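Local atomic coordinates of pseudopodium-enriched atypical kinase 1 (Homo sapiens, PDB entry 6BHC), a protein that is classed as a pseudokinase, folding as a protein kinase with an unusual catalytic cleft and an unusual dimer, and probably serves in signalling as a scaffold. Residues D160-S165 with M289-N294; A167-S172 with P316-Y321; Y176-C181 with S405-L410; Q326-C331 with K347-C352. The protein carries 1 engineered substitution. One frame throughout, in Å; residues are numbered along the deposited sequence.

Overall arrangement
From the N terminus, the first halves of three contacts follow one another closely: 160-165, 167-172 and 176-181, on successive helices. Their partners return in the same order, so interactions 1, 2 and 3 all cross. Interaction 1 closes first, at 289-294, past helix 277-289; interaction 2 closes at 316-321, in the loop before helix 322-332. Interaction 4 opens only after both and closes at 347-352, pairing two neighbouring helices, all within the longer span that interaction 3 completes at 405-410. The first two tie helices 158-163 and 166-171 to later loops of the kinase domain, whereas interaction 3 joins helix 173-194 to helix 406-417. Tyr176 and Glu177 bridge the crossing contacts.

Interaction 1 of 4, residues D160-S165 with M289-N294; sequences DFVRDS and MLHLPN
His291 reaches across to the backbone of Val162, where its NE2 donates a hydrogen bond to Val162 O at 2.6 Å. The bond is short but bent, with an N-H...O angle of 141°, and the oxygen lies near the ring plane, at the edge carrying NE2. The imidazole gets there because CG stands anti to the carbonyl carbon and beside the backbone N (chi1 -62°), which brings the end of the ring nearer to 160-165 than its CB direction alone would. A second backbone oxygen, Ser165 O, lies 3.3 Å from His291 CE1, oblique to the ring.

Val162 supplies the apolar half. Its two methyls divide the work: CG1, anti to the backbone N (chi1 170°), slides alongside the imidazole and lies 3.7 Å from His291 NE2, while CG2 rests 3.9 Å from Met289 CA. A looser contact joins Val162 CG2 to Met289 CG at 4.3 Å. Ser165 is directed back into its own segment, its OG donating to Phe161 O at 2.7 Å.

His291 has positive phi because it is the C-prime residue of the Schellman motif that ends helix 277-289, so the imidazole extends from the residue just past the helix end. Its other nitrogen, ND1, is hydrogen-bonded to His169 ND1 of helix 166-171. Helix 173-194 packs against the contact as well, where Tyr176 packs on Val162 and Ser165 and Leu184 touches Met289; the contact thus lies buried where helices 158-163, 166-171, 173-194 and 277-289 converge.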
loop_
_atom_site.group_PDB
_atom_site.type_symbol
_atom_site.label_atom_id
_atom_site.label_comp_id
_atom_site.label_asym_id
_atom_site.label_seq_id
_atom_site.Cartn_x
_atom_site.Cartn_y
_atom_site.Cartn_z
ATOM N N ASP A 160 -19.544 30.485 -3.273
ATOM C CA ASP A 160 -20.468 29.844 -4.204
ATOM C C ASP A 160 -20.911 28.484 -3.686
ATOM O O ASP A 160 -22.083 28.109 -3.816
ATOM C CB ASP A 160 -19.819 29.698 -5.581
ATOM C CG ASP A 160 -19.398 31.026 -6.177
ATOM O OD1 ASP A 160 -20.109 32.033 -5.970
ATOM O OD2 ASP A 160 -18.350 31.060 -6.857
ATOM N N PHE A 161 -19.982 27.725 -3.100
ATOM C CA PHE A 161 -20.320 26.416 -2.554
ATOM C C PHE A 161 -21.305 26.540 -1.400
ATOM O O PHE A 161 -22.291 25.798 -1.328
ATOM C CB PHE A 161 -19.043 25.700 -2.111
ATOM C CG PHE A 161 -19.287 24.470 -1.287
ATOM C CD1 PHE A 161 -19.688 23.288 -1.885
ATOM C CD2 PHE A 161 -19.103 24.494 0.086
ATOM C CE1 PHE A 161 -19.909 22.154 -1.129
ATOM C CE2 PHE A 161 -19.323 23.363 0.848
ATOM C CZ PHE A 161 -19.726 22.192 0.240
ATOM N N VAL A 162 -21.055 27.482 -0.487
ATOM C CA VAL A 162 -21.956 27.680 0.645
ATOM C C VAL A 162 -23.328 28.138 0.164
ATOM O O VAL A 162 -24.363 27.695 0.679
ATOM C CB VAL A 162 -21.336 28.674 1.647
ATOM C CG1 VAL A 162 -22.348 29.072 2.707
ATOM C CG2 VAL A 162 -20.100 28.068 2.296
ATOM N N ARG A 163 -23.360 29.017 -0.843
ATOM C CA ARG A 163 -24.632 29.529 -1.345
ATOM C C ARG A 163 -25.478 28.422 -1.965
ATOM O O ARG A 163 -26.708 28.435 -1.842
ATOM C CB ARG A 163 -24.381 30.646 -2.361
ATOM C CG ARG A 163 -25.648 31.308 -2.886
ATOM C CD ARG A 163 -25.345 32.485 -3.808
ATOM N NE ARG A 163 -24.726 32.070 -5.065
ATOM C CZ ARG A 163 -23.440 32.235 -5.358
ATOM N NH1 ARG A 163 -22.625 32.811 -4.484
ATOM N NH2 ARG A 163 -22.967 31.826 -6.528
ATOM N N ASP A 164 -24.844 27.458 -2.627
ATOM C CA ASP A 164 -25.559 26.401 -3.329
ATOM C C ASP A 164 -25.815 25.169 -2.470
ATOM O O ASP A 164 -26.382 24.192 -2.971
ATOM C CB ASP A 164 -24.786 25.987 -4.586
ATOM C CG ASP A 164 -24.519 27.153 -5.516
ATOM O OD1 ASP A 164 -25.343 28.090 -5.549
ATOM O OD2 ASP A 164 -23.482 27.131 -6.213
ATOM N N SER A 165 -25.418 25.188 -1.196
ATOM C CA SER A 165 -25.517 24.014 -0.336
ATOM C C SER A 165 -26.465 24.228 0.839
ATOM O O SER A 165 -26.337 23.550 1.863
ATOM C CB SER A 165 -24.134 23.609 0.174
ATOM O OG SER A 165 -23.270 23.269 -0.896
ATOM N N MET A 289 -19.903 29.675 6.825
ATOM C CA MET A 289 -19.926 28.368 6.178
ATOM C C MET A 289 -21.056 27.487 6.696
ATOM O O MET A 289 -21.490 26.575 5.984
ATOM C CB MET A 289 -18.584 27.661 6.365
ATOM C CG MET A 289 -17.436 28.346 5.645
ATOM S SD MET A 289 -15.894 27.424 5.751
ATOM C CE MET A 289 -16.310 25.961 4.806
ATOM N N LEU A 290 -21.540 27.736 7.911
ATOM C CA LEU A 290 -22.697 27.035 8.446
ATOM C C LEU A 290 -24.005 27.755 8.136
ATOM O O LEU A 290 -25.001 27.544 8.838
ATOM C CB LEU A 290 -22.541 26.838 9.954
ATOM C CG LEU A 290 -21.361 25.952 10.350
ATOM C CD1 LEU A 290 -21.247 25.854 11.861
ATOM C CD2 LEU A 290 -21.489 24.570 9.723
ATOM N N HIS A 291 -24.014 28.602 7.104
ATOM C CA HIS A 291 -25.209 29.317 6.656
ATOM C C HIS A 291 -25.785 30.207 7.753
ATOM O O HIS A 291 -27.000 30.394 7.850
ATOM C CB HIS A 291 -26.267 28.346 6.127
ATOM C CG HIS A 291 -25.813 27.563 4.935
ATOM N ND1 HIS A 291 -25.381 26.258 5.022
ATOM C CD2 HIS A 291 -25.699 27.910 3.631
ATOM C CE1 HIS A 291 -25.033 25.829 3.822
ATOM N NE2 HIS A 291 -25.215 26.813 2.959
ATOM N N LEU A 292 -24.915 30.766 8.580
ATOM C CA LEU A 292 -25.296 31.741 9.582
ATOM C C LEU A 292 -24.695 33.099 9.236
ATOM O O LEU A 292 -23.650 33.170 8.582
ATOM C CB LEU A 292 -24.823 31.316 10.977
ATOM C CG LEU A 292 -25.268 29.930 11.444
ATOM C CD1 LEU A 292 -24.601 29.572 12.763
ATOM C CD2 LEU A 292 -26.782 29.871 11.569
ATOM N N PRO A 293 -25.326 34.194 9.646
ATOM C CA PRO A 293 -24.747 35.512 9.371
ATOM C C PRO A 293 -23.487 35.745 10.189
ATOM O O PRO A 293 -23.192 35.034 11.152
ATOM C CB PRO A 293 -25.861 36.484 9.776
ATOM C CG PRO A 293 -26.670 35.731 10.773
ATOM C CD PRO A 293 -26.619 34.291 10.345
ATOM N N ASN A 294 -22.728 36.750 9.765
ATOM C CA ASN A 294 -21.603 37.250 10.535
ATOM C C ASN A 294 -22.077 37.611 11.942
ATOM O O ASN A 294 -22.989 38.441 12.084
ATOM C CB ASN A 294 -21.000 38.467 9.833
ATOM C CG ASN A 294 -19.793 39.047 10.560
ATOM O OD1 ASN A 294 -19.335 38.518 11.572
ATOM N ND2 ASN A 294 -19.265 40.144 10.031
#

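Interaction 2 of 4, residues A167-S172 with P316-Y321; sequences AQHGKS and PFRSPY
The guanidinium of Arg318 lies flat on one face of the His169 imidazole, the two centres 3.8 Å apart and the planes only 12° from parallel. The overlap is offset: NH1 sits toward the rim of the ring, 3.4 Å from His169 CE1. At the guanidinium edge, in its plane, Gly170 CA comes to 3.2 Å from Arg318 NH2. The ring of Tyr176 also meets His169, with planes inclined by about 35°.

Two torsions produce the stack. His169 carries CG anti to its backbone nitrogen (chi1 -169°), extending the ring from helix 166-171, while the Arg318 chain bends at chi3 to lay its flat end over that ring. Replacing His169 with an alanine would probably leave the Arg318 guanidinium without the surface it rests on and free to turn, and would cost Glu177 its imidazole partner.

No hydrogen bond crosses between the segments: although Arg318 NH2 stands 3.0 Å from His169 O, the angle is poor. The strongest polar partner of the ring is Glu177, whose OE2 bonds to His169 NE2. The contact therefore rests on flat stacking of the guanidinium on the imidazole, and the Glu177 carboxylate probably offsets some of the positive charge.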
loop_
_atom_site.group_PDB
_atom_site.type_symbol
_atom_site.label_atom_id
_atom_site.label_comp_id
_atom_site.label_asym_id
_atom_site.label_seq_id
_atom_site.Cartn_x
_atom_site.Cartn_y
_atom_site.Cartn_z
ATOM N N ALA A 167 -29.806 23.643 0.901
ATOM C CA ALA A 167 -30.723 22.513 1.006
ATOM C C ALA A 167 -30.003 21.251 1.467
ATOM O O ALA A 167 -30.562 20.457 2.232
ATOM C CB ALA A 167 -31.422 22.275 -0.333
ATOM N N GLN A 168 -28.763 21.047 1.012
ATOM C CA GLN A 168 -28.013 19.870 1.436
ATOM C C GLN A 168 -27.629 19.943 2.908
ATOM O O GLN A 168 -27.524 18.905 3.571
ATOM C CB GLN A 168 -26.766 19.697 0.569
ATOM C CG GLN A 168 -27.046 19.103 -0.804
ATOM C CD GLN A 168 -27.561 17.677 -0.726
ATOM O OE1 GLN A 168 -26.969 16.826 -0.063
ATOM N NE2 GLN A 168 -28.674 17.412 -1.401
ATOM N N HIS A 169 -27.411 21.150 3.432
ATOM C CA HIS A 169 -27.138 21.290 4.858
ATOM C C HIS A 169 -28.352 20.883 5.684
ATOM O O HIS A 169 -28.211 20.253 6.737
ATOM C CB HIS A 169 -26.720 22.727 5.172
ATOM C CG HIS A 169 -26.165 22.908 6.551
ATOM N ND1 HIS A 169 -25.757 24.133 7.033
ATOM C CD2 HIS A 169 -25.943 22.019 7.549
ATOM C CE1 HIS A 169 -25.312 23.993 8.270
ATOM N NE2 HIS A 169 -25.414 22.719 8.606
ATOM N N GLY A 170 -29.552 21.217 5.209
ATOM C CA GLY A 170 -30.757 20.812 5.913
ATOM C C GLY A 170 -31.049 19.330 5.779
ATOM O O GLY A 170 -31.497 18.691 6.735
ATOM N N LYS A 171 -30.797 18.763 4.597
ATOM C CA LYS A 171 -31.096 17.354 4.364
ATOM C C LYS A 171 -30.016 16.441 4.932
ATOM O O LYS A 171 -30.328 15.428 5.569
ATOM C CB LYS A 171 -31.272 17.095 2.865
ATOM C CG LYS A 171 -31.500 15.633 2.506
ATOM C CD LYS A 171 -31.564 15.431 0.999
ATOM C CE LYS A 171 -31.747 13.960 0.646
ATOM N NZ LYS A 171 -33.017 13.397 1.188
ATOM N N SER A 172 -28.744 16.777 4.714
ATOM C CA SER A 172 -27.615 15.953 5.144
ATOM C C SER A 172 -26.662 16.808 5.966
ATOM O O SER A 172 -25.612 17.241 5.471
ATOM C CB SER A 172 -26.896 15.333 3.945
ATOM O OG SER A 172 -27.805 14.634 3.113
ATOM N N PRO A 316 -26.531 26.251 15.519
ATOM C CA PRO A 316 -27.509 25.170 15.692
ATOM C C PRO A 316 -26.828 23.815 15.838
ATOM O O PRO A 316 -25.824 23.527 15.185
ATOM C CB PRO A 316 -28.351 25.244 14.414
ATOM C CG PRO A 316 -28.168 26.642 13.916
ATOM C CD PRO A 316 -26.765 27.017 14.281
ATOM N N PHE A 317 -27.392 22.982 16.711
ATOM C CA PHE A 317 -26.839 21.666 17.032
ATOM C C PHE A 317 -27.479 20.643 16.099
ATOM O O PHE A 317 -28.544 20.092 16.379
ATOM C CB PHE A 317 -27.081 21.343 18.501
ATOM C CG PHE A 317 -26.630 19.975 18.914
ATOM C CD1 PHE A 317 -25.329 19.560 18.686
ATOM C CD2 PHE A 317 -27.501 19.111 19.560
ATOM C CE1 PHE A 317 -24.912 18.301 19.075
ATOM C CE2 PHE A 317 -27.088 17.854 19.955
ATOM C CZ PHE A 317 -25.790 17.450 19.713
ATOM N N ARG A 318 -26.815 20.382 14.971
ATOM C CA ARG A 318 -27.397 19.576 13.906
ATOM C C ARG A 318 -26.563 18.372 13.489
ATOM O O ARG A 318 -27.087 17.508 12.780
ATOM C CB ARG A 318 -27.654 20.444 12.663
ATOM C CG ARG A 318 -28.515 21.665 12.936
ATOM C CD ARG A 318 -28.377 22.699 11.835
ATOM N NE ARG A 318 -28.941 22.239 10.572
ATOM C CZ ARG A 318 -28.978 22.975 9.466
ATOM N NH1 ARG A 318 -28.485 24.206 9.470
ATOM N NH2 ARG A 318 -29.510 22.481 8.359
ATOM N N SER A 319 -25.305 18.278 13.901
ATOM C CA SER A 319 -24.435 17.191 13.472
ATOM C C SER A 319 -23.426 16.925 14.571
ATOM O O SER A 319 -23.263 17.743 15.485
ATOM C CB SER A 319 -23.725 17.539 12.157
ATOM O OG SER A 319 -22.642 18.421 12.380
ATOM N N PRO A 320 -22.727 15.782 14.526
ATOM C CA PRO A 320 -21.665 15.527 15.514
ATOM C C PRO A 320 -20.530 16.536 15.481
ATOM O O PRO A 320 -19.668 16.495 16.369
ATOM C CB PRO A 320 -21.159 14.128 15.138
ATOM C CG PRO A 320 -22.302 13.493 14.435
ATOM C CD PRO A 320 -22.989 14.598 13.688
ATOM N N TYR A 321 -20.492 17.429 14.496
ATOM C CA TYR A 321 -19.437 18.424 14.382
ATOM C C TYR A 321 -19.869 19.800 14.870
ATOM O O TYR A 321 -19.031 20.703 14.948
ATOM C CB TYR A 321 -18.962 18.517 12.927
ATOM C CG TYR A 321 -18.663 17.175 12.295
ATOM C CD1 TYR A 321 -17.418 16.575 12.445
ATOM C CD2 TYR A 321 -19.626 16.509 11.542
ATOM C CE1 TYR A 321 -17.142 15.348 11.868
ATOM C CE2 TYR A 321 -19.359 15.283 10.963
ATOM C CZ TYR A 321 -18.115 14.706 11.128
ATOM O OH TYR A 321 -17.839 13.484 10.554
#

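Interaction 3 of 4, residues Y176-C181 with S405-L410; sequences YERQVC and SLEDWL
Charge pairing carries this contact: Arg178 NH2 donates to Glu407 OE1 at 2.8 Å in a salt bridge. With an N-H...O angle of 172° the bond is nearly straight, and OE1 lies in the guanidinium plane, at its edge. The nitrogen comes from above the carboxylate plane, the two flat groups being turned 45° apart. One nitrogen does the work, since Arg178 NE is 3.8 Å from Glu407 OE1. Both chains are extended, Arg178 from CG to NE and Glu407 beyond CG, so the two helices are bridged by the far ends of these side chains.

Further hydrogen bonds fix the guanidinium, Arg178 NH1 donating to Tyr321 OH and Leu354 O. A lysine in place of Arg178 would probably lose this fan of bonds, leaving either Glu407 or the Tyr321 hydroxyl and Leu354 carbonyl without its mate.

Ser405 N donates to Asp408 OD2 at 3.2 Å, and Asp408 N returns a weak bond to Ser405 OG at 3.4 Å, a capping box. The bridge links helix 173-194, probably αE of the kinase C-lobe, to helix 406-417, whose Trp409 stacks on Phe39 of helix 16-39, consistent with a helical bundle joining both chain ends.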
loop_
_atom_site.group_PDB
_atom_site.type_symbol
_atom_site.label_atom_id
_atom_site.label_comp_id
_atom_site.label_asym_id
_atom_site.label_seq_id
_atom_site.Cartn_x
_atom_site.Cartn_y
_atom_site.Cartn_z
ATOM N N TYR A 176 -22.484 17.590 5.091
ATOM C CA TYR A 176 -22.094 18.959 4.765
ATOM C C TYR A 176 -21.142 19.529 5.810
ATOM O O TYR A 176 -20.122 20.137 5.466
ATOM C CB TYR A 176 -23.326 19.855 4.622
ATOM C CG TYR A 176 -22.950 21.305 4.404
ATOM C CD1 TYR A 176 -22.527 21.751 3.158
ATOM C CD2 TYR A 176 -22.990 22.221 5.448
ATOM C CE1 TYR A 176 -22.165 23.070 2.957
ATOM C CE2 TYR A 176 -22.632 23.541 5.256
ATOM C CZ TYR A 176 -22.221 23.960 4.008
ATOM O OH TYR A 176 -21.862 25.273 3.807
ATOM N N GLU A 177 -21.461 19.350 7.094
ATOM C CA GLU A 177 -20.624 19.928 8.140
ATOM C C GLU A 177 -19.283 19.217 8.267
ATOM O O GLU A 177 -18.346 19.792 8.831
ATOM C CB GLU A 177 -21.367 19.920 9.478
ATOM C CG GLU A 177 -22.640 20.762 9.465
ATOM C CD GLU A 177 -23.155 21.095 10.855
ATOM O OE1 GLU A 177 -22.520 20.686 11.851
ATOM O OE2 GLU A 177 -24.198 21.775 10.950
ATOM N N ARG A 178 -19.166 17.989 7.756
ATOM C CA ARG A 178 -17.850 17.361 7.677
ATOM C C ARG A 178 -17.014 17.991 6.569
ATOM O O ARG A 178 -15.811 18.212 6.744
ATOM C CB ARG A 178 -17.985 15.853 7.464
ATOM C CG ARG A 178 -16.643 15.129 7.432
ATOM C CD ARG A 178 -16.788 13.614 7.392
ATOM N NE ARG A 178 -15.479 12.965 7.406
ATOM C CZ ARG A 178 -14.828 12.616 8.511
ATOM N NH1 ARG A 178 -15.363 12.845 9.703
ATOM N NH2 ARG A 178 -13.640 12.035 8.429
ATOM N N GLN A 179 -17.634 18.287 5.421
ATOM C CA GLN A 179 -16.926 19.009 4.366
ATOM C C GLN A 179 -16.463 20.377 4.846
ATOM O O GLN A 179 -15.399 20.852 4.431
ATOM C CB GLN A 179 -17.816 19.169 3.131
ATOM C CG GLN A 179 -18.278 17.870 2.496
ATOM C CD GLN A 179 -19.121 18.108 1.256
ATOM O OE1 GLN A 179 -18.616 18.549 0.224
ATOM N NE2 GLN A 179 -20.415 17.827 1.357
ATOM N N VAL A 180 -17.248 21.025 5.710
ATOM C CA VAL A 180 -16.836 22.308 6.269
ATOM C C VAL A 180 -15.560 22.149 7.085
ATOM O O VAL A 180 -14.625 22.948 6.962
ATOM C CB VAL A 180 -17.981 22.918 7.101
ATOM C CG1 VAL A 180 -17.480 24.096 7.922
ATOM C CG2 VAL A 180 -19.117 23.351 6.191
ATOM N N CYS A 181 -15.491 21.101 7.913
ATOM C CA CYS A 181 -14.278 20.852 8.689
ATOM C C CYS A 181 -13.083 20.587 7.781
ATOM O O CYS A 181 -11.963 21.017 8.077
ATOM C CB CYS A 181 -14.491 19.677 9.645
ATOM S SG CYS A 181 -15.655 19.996 10.994
ATOM N N SER A 405 -6.862 9.538 -1.707
ATOM C CA SER A 405 -7.704 10.722 -1.680
ATOM C C SER A 405 -7.056 11.815 -0.836
ATOM O O SER A 405 -6.095 11.586 -0.097
ATOM C CB SER A 405 -9.090 10.384 -1.135
ATOM O OG SER A 405 -9.028 10.083 0.248
ATOM N N LEU A 406 -7.603 13.025 -0.956
ATOM C CA LEU A 406 -7.092 14.148 -0.180
ATOM C C LEU A 406 -7.266 13.910 1.314
ATOM O O LEU A 406 -6.392 14.267 2.113
ATOM C CB LEU A 406 -7.793 15.436 -0.608
ATOM C CG LEU A 406 -7.449 16.699 0.181
ATOM C CD1 LEU A 406 -5.959 16.986 0.109
ATOM C CD2 LEU A 406 -8.255 17.879 -0.335
ATOM N N GLU A 407 -8.383 13.294 1.710
ATOM C CA GLU A 407 -8.625 13.043 3.126
ATOM C C GLU A 407 -7.637 12.033 3.698
ATOM O O GLU A 407 -7.274 12.126 4.876
ATOM C CB GLU A 407 -10.061 12.563 3.338
ATOM C CG GLU A 407 -10.492 12.543 4.796
ATOM C CD GLU A 407 -11.945 12.155 4.976
ATOM O OE1 GLU A 407 -12.267 11.522 6.003
ATOM O OE2 GLU A 407 -12.765 12.481 4.092
ATOM N N ASP A 408 -7.189 11.069 2.888
ATOM C CA ASP A 408 -6.198 10.108 3.363
ATOM C C ASP A 408 -4.880 10.796 3.685
ATOM O O ASP A 408 -4.241 10.491 4.700
ATOM C CB ASP A 408 -5.984 9.011 2.321
ATOM C CG ASP A 408 -7.251 8.245 2.008
ATOM O OD1 ASP A 408 -8.130 8.158 2.892
ATOM O OD2 ASP A 408 -7.365 7.725 0.877
ATOM N N TRP A 409 -4.451 11.721 2.826
ATOM C CA TRP A 409 -3.234 12.479 3.087
ATOM C C TRP A 409 -3.362 13.289 4.372
ATOM O O TRP A 409 -2.484 13.240 5.241
ATOM C CB TRP A 409 -2.929 13.385 1.893
ATOM C CG TRP A 409 -1.783 14.331 2.091
ATOM C CD1 TRP A 409 -0.729 14.188 2.949
ATOM C CD2 TRP A 409 -1.581 15.576 1.412
ATOM N NE1 TRP A 409 0.115 15.266 2.845
ATOM C CE2 TRP A 409 -0.386 16.133 1.909
ATOM C CE3 TRP A 409 -2.295 16.274 0.433
ATOM C CZ2 TRP A 409 0.111 17.355 1.458
ATOM C CZ3 TRP A 409 -1.800 17.484 -0.014
ATOM C CH2 TRP A 409 -0.608 18.012 0.498
ATOM N N LEU A 410 -4.463 14.032 4.515
ATOM C CA LEU A 410 -4.648 14.861 5.703
ATOM C C LEU A 410 -4.714 14.012 6.967
ATOM O O LEU A 410 -4.207 14.415 8.022
ATOM C CB LEU A 410 -5.909 15.712 5.553
ATOM C CG LEU A 410 -5.949 16.628 4.325
ATOM C CD1 LEU A 410 -7.248 17.419 4.264
ATOM C CD2 LEU A 410 -4.749 17.564 4.309
#

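Interaction 4 of 4, residues Q326-C331 with K347-C352; sequences QQLASC and KGILQC
Gln326 O, on the helix that presents Leu328 to Ile349, is held by two donors from one residue. Ser330 N reaches it at 3.0 Å as the regular helical bond, and Ser330 OG adds a second at 2.9 Å. The two come from opposite faces of the carbonyl plane, and the hydroxyl stands above that plane, 36° out of it. The serine hydroxyl is thereby satisfied within its own helix.

Across the helices the contact is wholly apolar and centres on Leu328, whose methyls part to meet two residues. CG stands anti to the backbone N (chi1 176°), and from this fork CD1 comes within 3.7 Å of Ile349 CD1. Ile349 meets it through an outstretched ethyl arm (chi2 -177°) as well as its CG2 branch, which lies 4.1 Å from Leu328 CB.

In the kinase fold these two helices, 322-332 and 343-354, probably correspond to αH and αI of the C-lobe, and the CA atoms of Leu328 and Ile349 are 7.1 Å apart where they pack.

The other Leu328 branch serves Leu350: CD2 lies 3.7 Å from Leu350 CD2 and 3.8 Å from Leu350 CG, the two side chains crossing at about a right angle. Further helices pack around this trio. Leu328 also touches Ile286 of helix 277-289, and Leu350 packs on Leu184 and Cys188 of helix 173-194. Ile349 packs on Ile429 and Leu430 of helix 420-430.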
loop_
_atom_site.group_PDB
_atom_site.type_symbol
_atom_site.label_atom_id
_atom_site.label_comp_id
_atom_site.label_asym_id
_atom_site.label_seq_id
_atom_site.Cartn_x
_atom_site.Cartn_y
_atom_site.Cartn_z
ATOM N N GLN A 326 -18.685 25.103 17.195
ATOM C CA GLN A 326 -19.100 26.206 18.054
ATOM C C GLN A 326 -17.994 26.580 19.032
ATOM O O GLN A 326 -17.673 27.762 19.200
ATOM C CB GLN A 326 -20.377 25.833 18.807
ATOM C CG GLN A 326 -20.798 26.848 19.858
ATOM C CD GLN A 326 -21.465 28.071 19.261
ATOM O OE1 GLN A 326 -22.691 28.183 19.260
ATOM N NE2 GLN A 326 -20.661 29.002 18.756
ATOM N N GLN A 327 -17.399 25.579 19.686
ATOM C CA GLN A 327 -16.309 25.848 20.618
ATOM C C GLN A 327 -15.099 26.426 19.895
ATOM O O GLN A 327 -14.417 27.313 20.421
ATOM C CB GLN A 327 -15.936 24.567 21.366
ATOM C CG GLN A 327 -14.785 24.717 22.351
ATOM C CD GLN A 327 -15.140 25.566 23.560
ATOM O OE1 GLN A 327 -16.312 25.842 23.823
ATOM N NE2 GLN A 327 -14.123 25.984 24.305
ATOM N N LEU A 328 -14.825 25.942 18.683
ATOM C CA LEU A 328 -13.701 26.461 17.912
ATOM C C LEU A 328 -13.908 27.927 17.551
ATOM O O LEU A 328 -12.974 28.732 17.634
ATOM C CB LEU A 328 -13.503 25.622 16.649
ATOM C CG LEU A 328 -12.409 26.103 15.698
ATOM C CD1 LEU A 328 -11.068 26.110 16.410
ATOM C CD2 LEU A 328 -12.358 25.237 14.449
ATOM N N ALA A 329 -15.127 28.291 17.148
ATOM C CA ALA A 329 -15.410 29.681 16.805
ATOM C C ALA A 329 -15.306 30.586 18.027
ATOM O O ALA A 329 -14.748 31.686 17.943
ATOM C CB ALA A 329 -16.796 29.792 16.171
ATOM N N SER A 330 -15.831 30.138 19.170
ATOM C CA SER A 330 -15.761 30.945 20.385
ATOM C C SER A 330 -14.318 31.225 20.780
ATOM O O SER A 330 -13.997 32.321 21.254
ATOM C CB SER A 330 -16.501 30.242 21.524
ATOM O OG SER A 330 -17.840 29.954 21.161
ATOM N N CYS A 331 -13.430 30.246 20.591
ATOM C CA CYS A 331 -12.021 30.455 20.908
ATOM C C CYS A 331 -11.364 31.398 19.909
ATOM O O CYS A 331 -10.538 32.236 20.290
ATOM C CB CYS A 331 -11.285 29.116 20.941
ATOM S SG CYS A 331 -11.813 28.003 22.262
ATOM N N LYS A 347 -6.181 24.043 14.056
ATOM C CA LYS A 347 -5.934 22.874 13.221
ATOM C C LYS A 347 -6.103 21.588 14.019
ATOM O O LYS A 347 -6.724 20.633 13.542
ATOM C CB LYS A 347 -4.533 22.956 12.612
ATOM C CG LYS A 347 -4.204 21.839 11.636
ATOM C CD LYS A 347 -2.917 22.127 10.881
ATOM C CE LYS A 347 -2.683 21.110 9.777
ATOM N NZ LYS A 347 -1.471 21.439 8.978
ATOM N N GLY A 348 -5.569 21.549 15.239
ATOM C CA GLY A 348 -5.709 20.361 16.061
ATOM C C GLY A 348 -7.143 20.064 16.443
ATOM O O GLY A 348 -7.528 18.900 16.546
ATOM N N ILE A 349 -7.949 21.104 16.655
ATOM C CA ILE A 349 -9.366 20.902 16.930
ATOM C C ILE A 349 -10.060 20.306 15.711
ATOM O O ILE A 349 -10.809 19.329 15.820
ATOM C CB ILE A 349 -10.016 22.227 17.365
ATOM C CG1 ILE A 349 -9.453 22.674 18.718
ATOM C CG2 ILE A 349 -11.532 22.093 17.422
ATOM C CD1 ILE A 349 -10.090 23.932 19.265
ATOM N N LEU A 350 -9.803 20.874 14.529
ATOM C CA LEU A 350 -10.418 20.363 13.308
ATOM C C LEU A 350 -9.995 18.926 13.034
ATOM O O LEU A 350 -10.816 18.099 12.621
ATOM C CB LEU A 350 -10.061 21.265 12.130
ATOM C CG LEU A 350 -10.687 22.659 12.168
ATOM C CD1 LEU A 350 -10.020 23.579 11.162
ATOM C CD2 LEU A 350 -12.182 22.572 11.906
ATOM N N GLN A 351 -8.718 18.609 13.259
ATOM C CA GLN A 351 -8.267 17.228 13.121
ATOM C C GLN A 351 -8.981 16.316 14.109
ATOM O O GLN A 351 -9.316 15.171 13.783
ATOM C CB GLN A 351 -6.755 17.152 13.317
ATOM C CG GLN A 351 -5.951 17.812 12.212
ATOM C CD GLN A 351 -4.497 18.002 12.587
ATOM O OE1 GLN A 351 -4.163 18.169 13.760
ATOM N NE2 GLN A 351 -3.620 17.977 11.589
ATOM N N CYS A 352 -9.228 16.810 15.325
ATOM C CA CYS A 352 -9.914 15.998 16.322
ATOM C C CYS A 352 -11.369 15.756 15.940
ATOM O O CYS A 352 -11.895 14.658 16.149
ATOM C CB CYS A 352 -9.826 16.659 17.696
ATOM S SG CYS A 352 -10.677 15.739 18.994
#